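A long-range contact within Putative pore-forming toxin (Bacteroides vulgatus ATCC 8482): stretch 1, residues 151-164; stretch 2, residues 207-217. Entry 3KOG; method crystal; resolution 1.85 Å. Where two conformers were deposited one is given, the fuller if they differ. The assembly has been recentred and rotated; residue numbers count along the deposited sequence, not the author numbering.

Stretch 1 151-164: EIKNIIDAYNKGVR
Stretch 2 207-217: PVASFTVDSYN

Stretch 2 is a β-strand, residues 207-217, that runs alongside the helix that enters stretch 1 at Glu 151 in nearly the same direction: the two axes make an angle of 16° and approach to 10.0 Å. Residues 151-156 are helical (phi about -60°, psi about -45°), with Ile 155 N to Glu 151 O and Ile 156 N to Ile 152 O hydrogen bonds both 3.1 Å. No hydrogen bond crosses between the stretches. They are held by apolar side chains that bury 439 Å² in total, and the register advances three or four residues in stretch 1 for every two or three in stretch 2, with CA-CA distances of 8.1 Å for Ile 152 to Ala 209, 7.3 Å for Ile 156 to Phe 211, 6.8 Å for Tyr 159 to Val 213 and 7.3 Å for Val 163 to Tyr 216.

The strand opens at Pro 207 (phi/psi -64/130), which lies out of reach of stretch 1. Val 208 departs from extended geometry (-113/-5), and the next residue, Ala 209, is strongly extended (-171/158); these two neighbours both point toward the helix. Val 208, chi1 m, places CG2 3.8 Å from Ile 152 CD1, the tip of an isoleucine in the mt rotamer. The small methyl of Ala 209 meets that residue more loosely, CB to Ile 152 CG2 being 4.5 Å.

Ser 210 (-135/140, chi1 t) points away, and its OG is hydrogen-bonded elsewhere in the structure. Phe 211 (-148/156) points toward stretch 1 and, with 88 Å² covered, contributes the largest area of any residue. Its chi1 of 64° (p) and chi2 of -81° lay one ring face against Ile 156, whose CG1 sits 4.3 Å from the ring centroid, 23° off the normal, in a CH-pi contact; the closest atoms are Ile 156 CG1 and Phe 211 CD1, at 3.9 Å. Ile 156 is also mt, and although its CA-CB bond points sideways, its side chain reaches the ring. At the edge of the same ring lies Tyr 159, with its CD1 3.5 Å from Phe 211 CE2. The two aromatic rings are oblique, planes at 53° and centroids 5.2 Å apart.

Thr 212 (-120/135, chi1 m) is out of reach. Val 213 (-120/131, chi1 t) again points toward stretch 1, bringing CG2 to 3.7 Å from Tyr 159 CB. Ile 156, Phe 211 and Val 213 are all buried, and their apolar side chains suit a contact made by packing alone. Tyr 159 (-93/2, chi1 m, chi2 89°) lies in a loop, and its N donates a hydrogen bond to Ile 156 O, 3.1 Å; pointing toward the strand, its side chain spans both Phe 211 and Val 213.

Two sideways residues, Asp 214 (-98/123, chi1 m) and Ser 215 (-124/149, chi1 p), make no contact and come before Tyr 216. Beyond Tyr 159, stretch 1 passes through Gly 162, whose phi/psi of 117/177 would jam a CB against the preceding carbonyl O, and becomes a strand. There Val 163 (-111/135, chi1 t) directs CG2 to 3.6 Å from CD1 of Tyr 216 (-127/140, chi1 m, chi2 86°). The tyrosine suits this last contact because its ring offers carbon to the valine while its OH is hydrogen-bonded elsewhere. Asn 217 (-152/171, chi1 p) ends the stretch out of reach.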

# COMPACT_ATOMS: atom_id res chain seq x y z
N GLU A 151 26.12 -4.71 -7.10
CA GLU A 151 25.39 -4.32 -5.89
C GLU A 151 24.40 -3.18 -6.24
O GLU A 151 23.21 -3.23 -5.87
CB GLU A 151 26.37 -3.88 -4.80
CG GLU A 151 25.80 -3.96 -3.41
CD GLU A 151 26.69 -3.44 -2.32
OE1 GLU A 151 27.87 -3.18 -2.55
OE2 GLU A 151 26.18 -3.30 -1.18
N ILE A 152 24.90 -2.19 -6.99
CA ILE A 152 24.07 -1.08 -7.45
C ILE A 152 22.95 -1.63 -8.36
O ILE A 152 21.76 -1.29 -8.19
CB ILE A 152 24.88 -0.01 -8.16
CG1 ILE A 152 25.76 0.74 -7.14
CG2 ILE A 152 23.92 0.95 -8.89
CD1 ILE A 152 26.86 1.65 -7.78
N LYS A 153 23.33 -2.51 -9.27
CA LYS A 153 22.34 -3.13 -10.17
C LYS A 153 21.28 -3.91 -9.39
O LYS A 153 20.09 -3.87 -9.75
CB LYS A 153 23.01 -4.01 -11.25
CG LYS A 153 23.86 -3.16 -12.22
CD LYS A 153 24.51 -3.98 -13.37
CE LYS A 153 25.53 -4.98 -12.87
NZ LYS A 153 26.35 -5.62 -14.01
N ASN A 154 21.68 -4.60 -8.33
CA ASN A 154 20.73 -5.37 -7.53
C ASN A 154 19.69 -4.49 -6.83
O ASN A 154 18.49 -4.85 -6.72
CB ASN A 154 21.48 -6.23 -6.48
CG ASN A 154 22.18 -7.44 -7.09
OD1 ASN A 154 21.84 -7.84 -8.18
ND2 ASN A 154 23.15 -8.01 -6.38
N ILE A 155 20.17 -3.36 -6.32
CA ILE A 155 19.32 -2.36 -5.71
C ILE A 155 18.25 -1.88 -6.70
O ILE A 155 17.04 -1.83 -6.40
CB ILE A 155 20.17 -1.17 -5.17
CG1 ILE A 155 21.08 -1.63 -4.03
CG2 ILE A 155 19.24 -0.08 -4.61
CD1 ILE A 155 22.08 -0.58 -3.45
N ILE A 156 18.69 -1.49 -7.90
CA ILE A 156 17.73 -1.01 -8.89
C ILE A 156 16.73 -2.10 -9.28
O ILE A 156 15.54 -1.85 -9.33
CB ILE A 156 18.43 -0.39 -10.15
CG1 ILE A 156 19.32 0.75 -9.67
CG2 ILE A 156 17.36 0.15 -11.12
CD1 ILE A 156 20.39 1.35 -10.72
N ASP A 157 17.22 -3.32 -9.49
CA ASP A 157 16.36 -4.46 -9.88
C ASP A 157 15.30 -4.81 -8.83
O ASP A 157 14.27 -5.37 -9.15
CB ASP A 157 17.21 -5.71 -10.15
CG ASP A 157 18.07 -5.59 -11.39
OD1 ASP A 157 17.80 -4.67 -12.21
OD2 ASP A 157 19.00 -6.41 -11.56
N ALA A 158 15.56 -4.46 -7.59
CA ALA A 158 14.69 -4.76 -6.48
C ALA A 158 13.38 -4.02 -6.63
O ALA A 158 12.36 -4.48 -6.13
CB ALA A 158 15.37 -4.41 -5.15
N TYR A 159 13.41 -2.88 -7.34
CA TYR A 159 12.24 -2.08 -7.64
C TYR A 159 11.57 -2.42 -8.99
O TYR A 159 10.58 -1.75 -9.40
CB TYR A 159 12.61 -0.58 -7.60
CG TYR A 159 12.98 -0.12 -6.23
CD1 TYR A 159 14.27 -0.21 -5.80
CD2 TYR A 159 12.02 0.34 -5.33
CE1 TYR A 159 14.63 0.15 -4.57
CE2 TYR A 159 12.41 0.76 -4.06
CZ TYR A 159 13.71 0.65 -3.70
OH TYR A 159 14.17 1.02 -2.45
N ASN A 160 12.12 -3.43 -9.68
CA ASN A 160 11.67 -3.81 -11.02
C ASN A 160 11.14 -5.22 -11.07
O ASN A 160 11.34 -5.87 -12.07
CB ASN A 160 12.81 -3.67 -12.02
CG ASN A 160 12.31 -3.46 -13.43
OD1 ASN A 160 11.29 -2.78 -13.64
ND2 ASN A 160 12.96 -4.08 -14.38
N LYS A 161 10.45 -5.68 -10.03
CA LYS A 161 10.00 -7.07 -9.99
C LYS A 161 8.71 -7.30 -10.80
O LYS A 161 8.39 -8.43 -11.17
CB LYS A 161 9.84 -7.55 -8.54
CG LYS A 161 11.18 -7.59 -7.77
CD LYS A 161 11.07 -8.25 -6.40
CE LYS A 161 12.41 -8.27 -5.69
NZ LYS A 161 13.32 -9.29 -6.27
N GLY A 162 7.99 -6.22 -11.07
CA GLY A 162 6.91 -6.26 -12.03
C GLY A 162 5.60 -5.97 -11.35
O GLY A 162 5.55 -5.82 -10.15
N VAL A 163 4.54 -5.92 -12.14
CA VAL A 163 3.24 -5.59 -11.66
C VAL A 163 2.44 -6.84 -11.77
O VAL A 163 2.51 -7.51 -12.77
CB VAL A 163 2.64 -4.50 -12.52
CG1 VAL A 163 1.21 -4.22 -12.11
CG2 VAL A 163 3.47 -3.28 -12.42
N ARG A 164 1.67 -7.16 -10.74
CA ARG A 164 0.95 -8.43 -10.72
C ARG A 164 -0.50 -8.26 -10.24
O ARG A 164 -0.87 -7.25 -9.60
CB ARG A 164 1.72 -9.42 -9.84
CG ARG A 164 1.68 -9.09 -8.38
CD ARG A 164 2.92 -9.54 -7.61
NE ARG A 164 2.57 -9.48 -6.21
CZ ARG A 164 3.08 -8.65 -5.31
NH1 ARG A 164 4.06 -7.79 -5.63
NH2 ARG A 164 2.62 -8.72 -4.07
N PRO A 207 25.83 10.61 -3.98
CA PRO A 207 24.88 9.90 -4.83
C PRO A 207 25.64 9.31 -6.02
O PRO A 207 26.45 9.99 -6.62
CB PRO A 207 23.88 10.97 -5.27
CG PRO A 207 24.52 12.31 -4.95
CD PRO A 207 25.65 12.09 -4.00
N VAL A 208 25.43 8.02 -6.28
CA VAL A 208 26.10 7.30 -7.36
C VAL A 208 25.13 6.85 -8.46
O VAL A 208 25.58 6.30 -9.46
CB VAL A 208 26.88 6.04 -6.86
CG1 VAL A 208 27.94 6.43 -5.92
CG2 VAL A 208 25.96 4.99 -6.20
N ALA A 209 23.83 7.06 -8.28
CA ALA A 209 22.84 6.75 -9.32
C ALA A 209 21.44 7.30 -8.94
O ALA A 209 21.15 7.50 -7.75
CB ALA A 209 22.77 5.23 -9.50
N SER A 210 20.59 7.49 -9.95
CA SER A 210 19.20 7.91 -9.75
C SER A 210 18.29 7.06 -10.63
O SER A 210 18.63 6.76 -11.76
CB SER A 210 19.03 9.38 -10.13
OG SER A 210 17.68 9.74 -9.96
N PHE A 211 17.16 6.67 -10.11
CA PHE A 211 16.20 5.89 -10.89
C PHE A 211 14.79 6.23 -10.45
O PHE A 211 14.57 6.76 -9.32
CB PHE A 211 16.49 4.39 -10.80
CG PHE A 211 16.35 3.81 -9.40
CD1 PHE A 211 17.36 3.94 -8.49
CD2 PHE A 211 15.22 3.11 -9.06
CE1 PHE A 211 17.26 3.41 -7.20
CE2 PHE A 211 15.10 2.55 -7.80
CZ PHE A 211 16.14 2.71 -6.87
N THR A 212 13.83 6.00 -11.37
CA THR A 212 12.44 6.34 -11.12
C THR A 212 11.58 5.09 -11.18
O THR A 212 11.72 4.27 -12.10
CB THR A 212 11.95 7.39 -12.14
OG1 THR A 212 12.78 8.57 -12.05
CG2 THR A 212 10.46 7.75 -11.87
N VAL A 213 10.70 4.96 -10.21
CA VAL A 213 9.84 3.78 -10.08
C VAL A 213 8.34 4.10 -10.15
O VAL A 213 7.86 4.98 -9.41
CB VAL A 213 10.09 3.10 -8.77
CG1 VAL A 213 9.25 1.82 -8.66
CG2 VAL A 213 11.63 2.84 -8.60
N ASP A 214 7.61 3.36 -10.96
CA ASP A 214 6.16 3.36 -10.85
C ASP A 214 5.74 2.16 -10.04
O ASP A 214 6.09 1.02 -10.35
CB ASP A 214 5.46 3.29 -12.22
CG ASP A 214 5.43 4.62 -12.96
OD1 ASP A 214 5.74 5.71 -12.40
OD2 ASP A 214 5.01 4.57 -14.12
N SER A 215 5.02 2.41 -8.96
CA SER A 215 4.56 1.35 -8.08
C SER A 215 3.03 1.46 -7.96
O SER A 215 2.45 2.55 -8.00
CB SER A 215 5.21 1.40 -6.68
OG SER A 215 5.00 2.59 -6.00
N TYR A 216 2.42 0.30 -7.77
CA TYR A 216 0.99 0.16 -7.86
C TYR A 216 0.45 -0.48 -6.63
O TYR A 216 1.05 -1.39 -6.12
CB TYR A 216 0.60 -0.69 -9.07
CG TYR A 216 1.02 -0.08 -10.37
CD1 TYR A 216 2.31 -0.30 -10.87
CD2 TYR A 216 0.17 0.76 -11.06
CE1 TYR A 216 2.72 0.30 -12.01
CE2 TYR A 216 0.58 1.35 -12.24
CZ TYR A 216 1.85 1.10 -12.71
OH TYR A 216 2.27 1.70 -13.87
N ASN A 217 -0.70 0.00 -6.15
CA ASN A 217 -1.41 -0.67 -5.06
C ASN A 217 -2.91 -0.37 -5.17
O ASN A 217 -3.30 0.48 -5.95
CB ASN A 217 -0.86 -0.28 -3.68
CG ASN A 217 -1.17 1.14 -3.28
OD1 ASN A 217 -0.78 2.08 -3.95
ND2 ASN A 217 -1.87 1.30 -2.16